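Local coordinates for protein ribonucleoside-diphosphate reductase subunit beta (Bacillus halodurans C-125, PDB 2RCC) that probably serves as the iron-binding small subunit of a class I ribonucleotide reductase, which makes deoxyribonucleotides from ribonucleotides for DNA synthesis, at residues A[57-61]-A[207-211]; A[180-184]-A[249-254]; A[187-191]-A[288-292]; A[195-199]-A[309-313]. Residues are numbered along the deposited sequence.

Contact 1: residues A[57-61]-A[207-211]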
loop_
_atom_site.group_PDB
_atom_site.type_symbol
_atom_site.label_atom_id
_atom_site.label_comp_id
_atom_site.label_asym_id
_atom_site.label_seq_id
_atom_site.Cartn_x
_atom_site.Cartn_y
_atom_site.Cartn_z
ATOM N N GLU A 57 0.006 -3.076 -19.877
ATOM C CA GLU A 57 -0.263 -2.102 -20.908
ATOM C C GLU A 57 0.921 -2.022 -21.915
ATOM O O GLU A 57 0.798 -1.360 -22.931
ATOM C CB GLU A 57 -0.529 -0.715 -20.254
ATOM C CG GLU A 57 0.724 0.108 -19.816
ATOM C CD GLU A 57 0.421 1.297 -18.859
ATOM O OE1 GLU A 57 -0.323 1.145 -17.840
ATOM O OE2 GLU A 57 0.975 2.391 -19.124
ATOM N N ILE A 58 2.039 -2.710 -21.637
ATOM C CA ILE A 58 3.253 -2.661 -22.473
ATOM C C ILE A 58 3.442 -3.963 -23.262
ATOM O O ILE A 58 3.573 -5.049 -22.686
ATOM C CB ILE A 58 4.462 -2.344 -21.592
ATOM C CG1 ILE A 58 4.320 -0.898 -21.083
ATOM C CG2 ILE A 58 5.769 -2.526 -22.378
ATOM C CD1 ILE A 58 5.289 -0.531 -20.044
ATOM N N ASN A 59 3.446 -3.847 -24.589
ATOM C CA ASN A 59 3.579 -5.009 -25.451
ATOM C C ASN A 59 5.061 -5.291 -25.701
ATOM O O ASN A 59 5.766 -4.426 -26.212
ATOM C CB ASN A 59 2.846 -4.750 -26.766
ATOM C CG ASN A 59 2.748 -5.999 -27.652
ATOM O OD1 ASN A 59 3.723 -6.715 -27.874
ATOM N ND2 ASN A 59 1.559 -6.246 -28.169
HETATM N N MSE A 60 5.493 -6.514 -25.419
HETATM C CA MSE A 60 6.900 -6.907 -25.525
HETATM C C MSE A 60 7.313 -7.627 -26.822
HETATM O O MSE A 60 8.455 -8.070 -26.927
HETATM C CB MSE A 60 7.255 -7.769 -24.304
HETATM C CG MSE A 60 7.339 -6.992 -22.970
HETATM SE SE MSE A 60 8.834 -5.856 -22.913
HETATM C CE MSE A 60 10.247 -7.105 -23.170
ATOM N N SER A 61 6.408 -7.718 -27.802
ATOM C CA SER A 61 6.668 -8.446 -29.050
ATOM C C SER A 61 7.853 -7.968 -29.824
ATOM O O SER A 61 8.623 -8.797 -30.296
ATOM C CB SER A 61 5.472 -8.347 -29.988
ATOM O OG SER A 61 4.308 -8.691 -29.285
ATOM N N VAL A 207 13.087 -0.942 -26.564
ATOM C CA VAL A 207 12.429 0.292 -26.169
ATOM C C VAL A 207 11.267 0.070 -25.174
ATOM O O VAL A 207 11.066 0.884 -24.258
ATOM C CB VAL A 207 11.940 1.063 -27.423
ATOM C CG1 VAL A 207 11.139 2.306 -27.016
ATOM C CG2 VAL A 207 13.134 1.454 -28.320
ATOM N N SER A 208 10.498 -1.005 -25.351
ATOM C CA SER A 208 9.425 -1.332 -24.392
ATOM C C SER A 208 9.970 -1.630 -22.996
ATOM O O SER A 208 9.405 -1.193 -21.996
ATOM C CB SER A 208 8.569 -2.473 -24.896
ATOM O OG SER A 208 7.845 -2.037 -26.014
ATOM N N THR A 209 11.086 -2.352 -22.928
ATOM C CA THR A 209 11.767 -2.609 -21.654
ATOM C C THR A 209 12.213 -1.302 -21.003
ATOM O O THR A 209 11.965 -1.072 -19.842
ATOM C CB THR A 209 12.994 -3.509 -21.857
ATOM O OG1 THR A 209 12.594 -4.772 -22.400
ATOM C CG2 THR A 209 13.768 -3.678 -20.522
ATOM N N SER A 210 12.865 -0.439 -21.784
ATOM C CA SER A 210 13.300 0.870 -21.335
ATOM C C SER A 210 12.156 1.779 -20.814
ATOM O O SER A 210 12.331 2.541 -19.849
ATOM C CB SER A 210 14.025 1.551 -22.494
ATOM O OG SER A 210 14.422 2.832 -22.114
ATOM N N THR A 211 11.017 1.705 -21.482
ATOM C CA THR A 211 9.806 2.392 -21.082
ATOM C C THR A 211 9.348 1.954 -19.684
ATOM O O THR A 211 9.075 2.807 -18.835
ATOM C CB THR A 211 8.637 2.111 -22.040
ATOM O OG1 THR A 211 8.929 2.630 -23.355
ATOM C CG2 THR A 211 7.363 2.724 -21.493
HETATM O O HOH W 1 8.089 -4.592 -27.692
#
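Loop 57-61, which holds an Asx turn at the entry to helix 61-66, lies against the first turn of helix 207-237 in this ferritin-like helical bundle. Within the Asx turn, N59 OD1 accepts from S61 N at 2.9 Å, and S61 OG reaches the same N59 OD1 at a very short 2.5 Å; M60, between them, occupies the N-cap position. The apolar part of the contact rests on I58 and M60, a selenomethionine. The CA-to-CB bond of I58 points toward the helix, with CG2 3.8 Å from S208 CB and CD1 4.1 Å from T211 CG2, while M60 SE lies 3.9 Å from S208 CB. M60 also touches Y128, V129 and S132 of helix 106-133, the helix that carries Y126, by similarity the active-site tyrosine. Polar links run through S208 and its neighbours: D63 of helix 61-66 accepts from S208 N and pairs with T209 OG1, tying the two helix starts together. T211 OG1 donates back to V207 O at 2.9 Å, along its own helix. A water bridges the segments, donating to N59 O at 2.8 Å and accepting from S208 OG at 3.1 Å.

Contact 2: residues A[180-184]-A[249-254]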
loop_
_atom_site.group_PDB
_atom_site.type_symbol
_atom_site.label_atom_id
_atom_site.label_comp_id
_atom_site.label_asym_id
_atom_site.label_seq_id
_atom_site.Cartn_x
_atom_site.Cartn_y
_atom_site.Cartn_z
ATOM N N VAL A 180 18.105 7.193 5.277
ATOM C CA VAL A 180 19.234 7.428 4.360
ATOM C C VAL A 180 19.461 6.205 3.475
ATOM O O VAL A 180 19.672 6.367 2.267
ATOM C CB VAL A 180 20.553 7.839 5.080
ATOM C CG1 VAL A 180 21.737 7.924 4.056
ATOM C CG2 VAL A 180 20.368 9.200 5.831
ATOM N N TYR A 181 19.444 5.005 4.074
ATOM C CA TYR A 181 19.596 3.778 3.291
ATOM C C TYR A 181 18.453 3.656 2.279
ATOM O O TYR A 181 18.701 3.232 1.158
ATOM C CB TYR A 181 19.674 2.519 4.147
ATOM C CG TYR A 181 20.773 2.518 5.165
ATOM C CD1 TYR A 181 22.092 2.808 4.825
ATOM C CD2 TYR A 181 20.499 2.207 6.470
ATOM C CE1 TYR A 181 23.101 2.803 5.788
ATOM C CE2 TYR A 181 21.477 2.192 7.416
ATOM C CZ TYR A 181 22.769 2.502 7.089
ATOM O OH TYR A 181 23.711 2.474 8.098
ATOM N N ASP A 182 17.230 4.031 2.663
ATOM C CA ASP A 182 16.061 4.042 1.721
ATOM C C ASP A 182 16.288 4.955 0.482
ATOM O O ASP A 182 15.906 4.609 -0.649
ATOM C CB ASP A 182 14.756 4.500 2.388
ATOM C CG ASP A 182 14.216 3.560 3.473
ATOM O OD1 ASP A 182 14.567 2.364 3.520
ATOM O OD2 ASP A 182 13.389 4.050 4.307
ATOM N N VAL A 183 16.834 6.140 0.713
ATOM C CA VAL A 183 17.195 7.086 -0.354
ATOM C C VAL A 183 18.223 6.424 -1.298
ATOM O O VAL A 183 18.086 6.500 -2.499
ATOM C CB VAL A 183 17.711 8.446 0.229
ATOM C CG1 VAL A 183 18.452 9.284 -0.828
ATOM C CG2 VAL A 183 16.550 9.246 0.860
ATOM N N ILE A 184 19.255 5.792 -0.735
ATOM C CA ILE A 184 20.252 5.061 -1.526
ATOM C C ILE A 184 19.656 3.929 -2.338
ATOM O O ILE A 184 19.935 3.842 -3.537
ATOM C CB ILE A 184 21.403 4.494 -0.629
ATOM C CG1 ILE A 184 22.290 5.647 -0.137
ATOM C CG2 ILE A 184 22.208 3.475 -1.394
ATOM C CD1 ILE A 184 23.044 5.365 1.151
ATOM N N PHE A 249 28.025 11.039 8.557
ATOM C CA PHE A 249 27.276 9.799 8.257
ATOM C C PHE A 249 26.686 9.746 6.820
ATOM O O PHE A 249 26.842 8.747 6.093
ATOM C CB PHE A 249 26.136 9.573 9.267
ATOM C CG PHE A 249 25.271 8.375 8.926
ATOM C CD1 PHE A 249 25.683 7.101 9.294
ATOM C CD2 PHE A 249 24.093 8.509 8.206
ATOM C CE1 PHE A 249 24.940 5.991 8.975
ATOM C CE2 PHE A 249 23.332 7.391 7.873
ATOM C CZ PHE A 249 23.752 6.133 8.265
ATOM N N VAL A 250 25.989 10.804 6.422
ATOM C CA VAL A 250 25.388 10.886 5.093
ATOM C C VAL A 250 26.474 10.879 4.001
ATOM O O VAL A 250 26.370 10.139 3.032
ATOM C CB VAL A 250 24.471 12.125 4.979
ATOM C CG1 VAL A 250 23.971 12.342 3.539
ATOM C CG2 VAL A 250 23.288 11.959 5.914
ATOM N N LYS A 251 27.528 11.658 4.196
ATOM C CA LYS A 251 28.605 11.739 3.206
ATOM C C LYS A 251 29.276 10.357 3.064
ATOM O O LYS A 251 29.385 9.838 1.974
ATOM C CB LYS A 251 29.606 12.854 3.583
ATOM C CG LYS A 251 30.384 13.406 2.401
ATOM C CD LYS A 251 31.262 14.619 2.744
ATOM C CE LYS A 251 32.468 14.252 3.608
ATOM N NZ LYS A 251 33.513 15.334 3.629
ATOM N N THR A 252 29.671 9.764 4.178
ATOM C CA THR A 252 30.293 8.449 4.204
ATOM C C THR A 252 29.433 7.335 3.598
ATOM O O THR A 252 29.925 6.520 2.786
ATOM C CB THR A 252 30.641 8.095 5.663
ATOM O OG1 THR A 252 31.655 8.989 6.106
ATOM C CG2 THR A 252 31.175 6.670 5.771
ATOM N N THR A 253 28.154 7.316 3.968
ATOM C CA THR A 253 27.219 6.303 3.486
ATOM C C THR A 253 26.977 6.442 1.977
ATOM O O THR A 253 26.996 5.435 1.269
ATOM C CB THR A 253 25.919 6.322 4.315
ATOM O OG1 THR A 253 26.281 6.207 5.696
ATOM C CG2 THR A 253 24.995 5.167 3.917
ATOM N N LEU A 254 26.768 7.675 1.495
ATOM C CA LEU A 254 26.657 7.921 0.049
ATOM C C LEU A 254 27.919 7.537 -0.722
ATOM O O LEU A 254 27.821 6.953 -1.793
ATOM C CB LEU A 254 26.319 9.385 -0.241
ATOM C CG LEU A 254 24.888 9.819 0.101
ATOM C CD1 LEU A 254 24.787 11.330 0.012
ATOM C CD2 LEU A 254 23.859 9.131 -0.773
#
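V180 has the largest share of this buried contact. Its CA-to-CB bond aims at helix 249-254, where V180 CB sits 4.0 Å from F249 CE2, at the edge of that ring, and V180 CG2 sits 4.0 Å from V250 CG2. One turn further along the second helix, T253 behaves as an apolar residue towards its partner. Its hydroxyl is spent on its own helix, T253 OG1 donating to F249 O at 2.6 Å, and its methyl faces across: T253 CG2 is 3.4 Å from I184 CD1, 3.6 Å from Y181 CE1 and 4.3 Å from V180 CG1. Helices 172-187 and 244-268 thus pack side by side in the all-helical, ferritin-like fold of the reductase small subunit. The axes of the two short segments run in roughly the same direction, crossing at -34° with a closest approach of 10.8 Å. The first helix also carries E186, an iron ligand by similarity, a little beyond I184. F249 starts out sideways, but its ring swings in beside Y181, placing F249 CZ 3.9 Å from Y181 CZ and 3.7 Å from Y181 OH. At the other end I184 CG1 touches L254 CD2 at 3.9 Å, and L254 continues onto R292 and A293 of helix 278-295.

Contact 3: residues A[187-191]-A[288-292]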
loop_
_atom_site.group_PDB
_atom_site.type_symbol
_atom_site.label_atom_id
_atom_site.label_comp_id
_atom_site.label_asym_id
_atom_site.label_seq_id
_atom_site.Cartn_x
_atom_site.Cartn_y
_atom_site.Cartn_z
ATOM N N GLY A 187 17.341 5.713 -4.886
ATOM C CA GLY A 187 17.929 6.845 -5.588
ATOM C C GLY A 187 19.313 6.683 -6.155
ATOM O O GLY A 187 19.811 7.610 -6.774
ATOM N N LEU A 188 19.918 5.517 -5.999
ATOM C CA LEU A 188 21.302 5.308 -6.471
ATOM C C LEU A 188 21.585 3.866 -6.896
ATOM O O LEU A 188 22.107 3.674 -7.995
ATOM C CB LEU A 188 22.287 5.783 -5.401
ATOM C CG LEU A 188 23.814 5.697 -5.649
ATOM C CD1 LEU A 188 24.250 6.418 -6.883
ATOM C CD2 LEU A 188 24.543 6.304 -4.447
ATOM N N ASN A 189 21.243 2.874 -6.058
ATOM C CA ASN A 189 21.420 1.448 -6.389
ATOM C C ASN A 189 20.768 1.082 -7.686
ATOM O O ASN A 189 19.662 1.492 -7.938
ATOM C CB ASN A 189 20.870 0.517 -5.298
ATOM C CG ASN A 189 21.738 0.510 -4.079
ATOM O OD1 ASN A 189 22.606 1.372 -3.941
ATOM N ND2 ASN A 189 21.530 -0.445 -3.197
ATOM N N PHE A 190 21.502 0.348 -8.512
ATOM C CA PHE A 190 21.081 -0.063 -9.851
ATOM C C PHE A 190 20.855 1.053 -10.866
ATOM O O PHE A 190 20.480 0.746 -11.968
ATOM C CB PHE A 190 19.885 -1.038 -9.814
ATOM C CG PHE A 190 20.148 -2.242 -8.989
ATOM C CD1 PHE A 190 21.186 -3.103 -9.319
ATOM C CD2 PHE A 190 19.384 -2.511 -7.858
ATOM C CE1 PHE A 190 21.474 -4.200 -8.530
ATOM C CE2 PHE A 190 19.654 -3.605 -7.080
ATOM C CZ PHE A 190 20.698 -4.453 -7.401
ATOM N N TYR A 191 21.207 2.300 -10.564
ATOM C CA TYR A 191 21.103 3.357 -11.566
ATOM C C TYR A 191 22.025 3.092 -12.751
ATOM O O TYR A 191 21.667 3.512 -13.830
ATOM C CB TYR A 191 21.259 4.766 -10.964
ATOM C CG TYR A 191 19.935 5.268 -10.363
ATOM C CD1 TYR A 191 19.167 4.466 -9.509
ATOM C CD2 TYR A 191 19.456 6.550 -10.644
ATOM C CE1 TYR A 191 17.941 4.931 -8.961
ATOM C CE2 TYR A 191 18.231 7.009 -10.107
ATOM C CZ TYR A 191 17.487 6.203 -9.265
ATOM O OH TYR A 191 16.279 6.670 -8.724
ATOM N N ILE A 288 25.117 11.348 -9.177
ATOM C CA ILE A 288 23.877 10.928 -8.486
ATOM C C ILE A 288 24.064 10.995 -6.980
ATOM O O ILE A 288 23.166 11.485 -6.286
ATOM C CB ILE A 288 23.384 9.499 -8.867
ATOM C CG1 ILE A 288 23.086 9.379 -10.373
ATOM C CG2 ILE A 288 22.122 9.135 -8.097
ATOM C CD1 ILE A 288 22.236 10.488 -10.915
ATOM N N ALA A 289 25.214 10.536 -6.477
ATOM C CA ALA A 289 25.503 10.622 -5.041
ATOM C C ALA A 289 25.407 12.101 -4.577
ATOM O O ALA A 289 24.807 12.374 -3.544
ATOM C CB ALA A 289 26.889 10.027 -4.697
ATOM N N ASN A 290 25.960 13.026 -5.378
ATOM C CA ASN A 290 25.915 14.467 -5.090
ATOM C C ASN A 290 24.499 14.993 -5.090
ATOM O O ASN A 290 24.163 15.800 -4.229
ATOM C CB ASN A 290 26.730 15.341 -6.082
ATOM C CG ASN A 290 28.219 15.196 -5.957
ATOM O OD1 ASN A 290 28.759 14.748 -4.935
ATOM N ND2 ASN A 290 28.913 15.625 -7.007
ATOM N N LYS A 291 23.687 14.569 -6.062
ATOM C CA LYS A 291 22.290 15.004 -6.139
ATOM C C LYS A 291 21.502 14.615 -4.876
ATOM O O LYS A 291 20.753 15.433 -4.335
ATOM C CB LYS A 291 21.627 14.428 -7.398
ATOM C CG LYS A 291 20.165 14.813 -7.602
ATOM C CD LYS A 291 19.568 14.100 -8.810
ATOM N N ARG A 292 21.651 13.370 -4.438
ATOM C CA ARG A 292 20.998 12.887 -3.219
ATOM C C ARG A 292 21.452 13.636 -1.992
ATOM O O ARG A 292 20.637 13.910 -1.116
ATOM C CB ARG A 292 21.208 11.388 -2.993
ATOM C CG ARG A 292 20.694 10.464 -4.160
ATOM C CD ARG A 292 19.353 10.966 -4.809
ATOM N NE ARG A 292 18.953 10.151 -5.943
ATOM C CZ ARG A 292 17.964 10.421 -6.795
ATOM N NH1 ARG A 292 17.270 11.536 -6.766
ATOM N NH2 ARG A 292 17.723 9.574 -7.757
#
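Helix 172-187 ends at G187, and L188 leaves helical phi/psi to open a type II beta turn, L188 to Y191, closed by Y191 N to L188 O at 3.0 Å. F190 takes the positive phi (64°) of this turn and is the N-cap residue of helix 191-202. Against this break lies segment 288-292, a regular piece of helix 278-295, with CA atoms 6.5 Å apart for L188 and I288 and 7.2 Å for G187 and R292. The absence of a side chain at G187 matters: an ideal CB would clash with R292 NE. Instead R292 binds the carbonyl at the helix end, with NE 2.8 Å and NH2 3.0 Å from G187 O. This link between successive helices of the ferritin-like bundle lies beside the probable di-iron site, since Y191 touches E220, an iron ligand by similarity, and bonds through OH to E186 O and Q221. Q221 also receives R292 NH2. On the apolar side, L188 CD1 meets I288 CG2 at 3.7 Å, and L188 CD2 lies 4.4 Å from A289 CB.

Contact 4: residues A[195-199]-A[309-313]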
loop_
_atom_site.group_PDB
_atom_site.type_symbol
_atom_site.label_atom_id
_atom_site.label_comp_id
_atom_site.label_asym_id
_atom_site.label_seq_id
_atom_site.Cartn_x
_atom_site.Cartn_y
_atom_site.Cartn_z
ATOM N N ALA A 195 20.593 2.741 -16.596
ATOM C CA ALA A 195 21.292 3.390 -17.716
ATOM C C ALA A 195 21.585 2.434 -18.866
ATOM O O ALA A 195 21.522 2.845 -20.035
ATOM C CB ALA A 195 22.593 4.062 -17.227
ATOM N N PHE A 196 21.927 1.181 -18.545
ATOM C CA PHE A 196 22.150 0.126 -19.554
ATOM C C PHE A 196 20.904 -0.015 -20.452
ATOM O O PHE A 196 21.009 -0.059 -21.665
ATOM C CB PHE A 196 22.566 -1.212 -18.903
ATOM C CG PHE A 196 22.510 -2.394 -19.846
ATOM C CD1 PHE A 196 23.604 -2.735 -20.610
ATOM C CD2 PHE A 196 21.374 -3.168 -19.959
ATOM C CE1 PHE A 196 23.557 -3.816 -21.464
ATOM C CE2 PHE A 196 21.307 -4.234 -20.856
ATOM C CZ PHE A 196 22.393 -4.556 -21.589
ATOM N N PHE A 197 19.725 -0.071 -19.837
ATOM C CA PHE A 197 18.501 -0.193 -20.576
ATOM C C PHE A 197 18.246 1.049 -21.437
ATOM O O PHE A 197 17.867 0.924 -22.611
ATOM C CB PHE A 197 17.327 -0.516 -19.644
ATOM C CG PHE A 197 17.475 -1.835 -18.952
ATOM C CD1 PHE A 197 17.485 -3.007 -19.678
ATOM C CD2 PHE A 197 17.644 -1.907 -17.595
ATOM C CE1 PHE A 197 17.636 -4.222 -19.049
ATOM C CE2 PHE A 197 17.791 -3.127 -16.969
ATOM C CZ PHE A 197 17.791 -4.269 -17.704
ATOM N N TYR A 198 18.485 2.236 -20.872
ATOM C CA TYR A 198 18.288 3.475 -21.641
ATOM C C TYR A 198 19.291 3.595 -22.783
ATOM O O TYR A 198 18.951 4.159 -23.832
ATOM C CB TYR A 198 18.380 4.722 -20.746
ATOM C CG TYR A 198 17.399 4.777 -19.589
ATOM C CD1 TYR A 198 16.077 4.350 -19.720
ATOM C CD2 TYR A 198 17.787 5.321 -18.364
ATOM C CE1 TYR A 198 15.188 4.427 -18.643
ATOM C CE2 TYR A 198 16.922 5.402 -17.307
ATOM C CZ TYR A 198 15.630 4.962 -17.457
ATOM O OH TYR A 198 14.800 5.064 -16.391
ATOM N N ASN A 199 20.512 3.071 -22.586
ATOM C CA ASN A 199 21.544 3.086 -23.639
ATOM C C ASN A 199 21.071 2.260 -24.823
ATOM O O ASN A 199 21.389 2.579 -25.962
ATOM C CB ASN A 199 22.893 2.556 -23.101
ATOM C CG ASN A 199 24.012 2.544 -24.161
ATOM O OD1 ASN A 199 24.365 3.574 -24.717
ATOM N ND2 ASN A 199 24.579 1.375 -24.406
ATOM N N PRO A 309 28.436 13.772 -17.198
ATOM C CA PRO A 309 29.065 13.568 -18.499
ATOM C C PRO A 309 28.285 12.705 -19.487
ATOM O O PRO A 309 28.567 12.790 -20.672
ATOM C CB PRO A 309 30.401 12.916 -18.152
ATOM C CG PRO A 309 30.213 12.283 -16.892
ATOM C CD PRO A 309 29.072 12.932 -16.166
HETATM N N MSE A 310 27.345 11.881 -19.031
HETATM C CA MSE A 310 26.496 11.107 -19.957
HETATM C C MSE A 310 25.327 11.958 -20.381
HETATM O O MSE A 310 24.188 11.756 -19.933
HETATM C CB MSE A 310 26.045 9.775 -19.363
HETATM C CG MSE A 310 27.009 8.675 -19.721
HETATM SE SE MSE A 310 26.770 7.243 -18.544
HETATM C CE MSE A 310 24.847 7.078 -18.479
ATOM N N LYS A 311 25.625 12.890 -21.289
ATOM C CA LYS A 311 24.652 13.872 -21.777
ATOM C C LYS A 311 23.335 13.223 -22.240
ATOM O O LYS A 311 22.264 13.746 -21.957
ATOM C CB LYS A 311 25.279 14.778 -22.864
ATOM N N TRP A 312 23.424 12.062 -22.892
ATOM C CA TRP A 312 22.235 11.322 -23.387
ATOM C C TRP A 312 21.223 10.866 -22.336
ATOM O O TRP A 312 20.108 10.555 -22.714
ATOM C CB TRP A 312 22.633 10.120 -24.285
ATOM C CG TRP A 312 23.441 9.058 -23.615
ATOM C CD1 TRP A 312 24.779 8.931 -23.649
ATOM C CD2 TRP A 312 22.957 7.979 -22.799
ATOM N NE1 TRP A 312 25.180 7.853 -22.913
ATOM C CE2 TRP A 312 24.076 7.247 -22.379
ATOM C CE3 TRP A 312 21.690 7.557 -22.397
ATOM C CZ2 TRP A 312 23.968 6.125 -21.568
ATOM C CZ3 TRP A 312 21.590 6.444 -21.606
ATOM C CH2 TRP A 312 22.720 5.742 -21.197
ATOM N N ILE A 313 21.607 10.786 -21.054
ATOM C CA ILE A 313 20.710 10.417 -19.933
ATOM C C ILE A 313 19.712 11.540 -19.693
ATOM O O ILE A 313 18.601 11.321 -19.189
ATOM C CB ILE A 313 21.498 10.184 -18.594
ATOM C CG1 ILE A 313 22.188 8.830 -18.565
ATOM C CG2 ILE A 313 20.585 10.204 -17.359
ATOM C CD1 ILE A 313 21.297 7.661 -18.096
#
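Two tight turns at the end of the modelled chain fold residues 309-313 over helix 191-202 of the ferritin-like bundle. P309 O receives a weak bond from K311 N at 3.0 Å, which makes M310 the centre of an inverse gamma turn. The CA-to-CB bond of M310, a selenomethionine, points toward the helix, and its CE lies 4.0 Å from A195 CB. It also begins a type I beta turn, in which I313 N donates to M310 O at 3.0 Å. W312 buries more here than any other residue: the edge of its indole approaches Y198, CZ3 lying 3.7 Å from Y198 CB, and its CH2 lies 3.7 Å from N199 CB and 3.3 Å from A195 O, which already accepts from N199 N at 2.8 Å. R202, which pairs with N199 OD1, makes a cation-pi contact with the same indole. Y198 OH is bonded to N217 and N214 of helix 207-237. I313 CD1 touches both A195 CB, at 3.9 Å, and the ring edge of Y198 at CD2, 4.2 Å away.

Overall arrangement
From the N terminus, the chain lays down loop 57-61, then the first segments of contacts 2, 3 and 4 along helices 172-187 and 191-202 and the turn between them. Only then does 207-211 close contact 1, followed by 249-254, 288-292 and 309-313 closing contacts 2, 3 and 4 in the same order. Every pair therefore crosses and none nests. Contacts 1 and 2 lie on opposite sides of the chain's centre, their centres 33 Å apart. Contacts 2 and 3 touch, L254 packing on R292, and contact 1 meets contact 4 where S210 packs on Y198. Together they join the early loop, helices 172-187, 191-202 and 207-237, helices 244-268 and 278-295, and the turns at the end of the modelled chain.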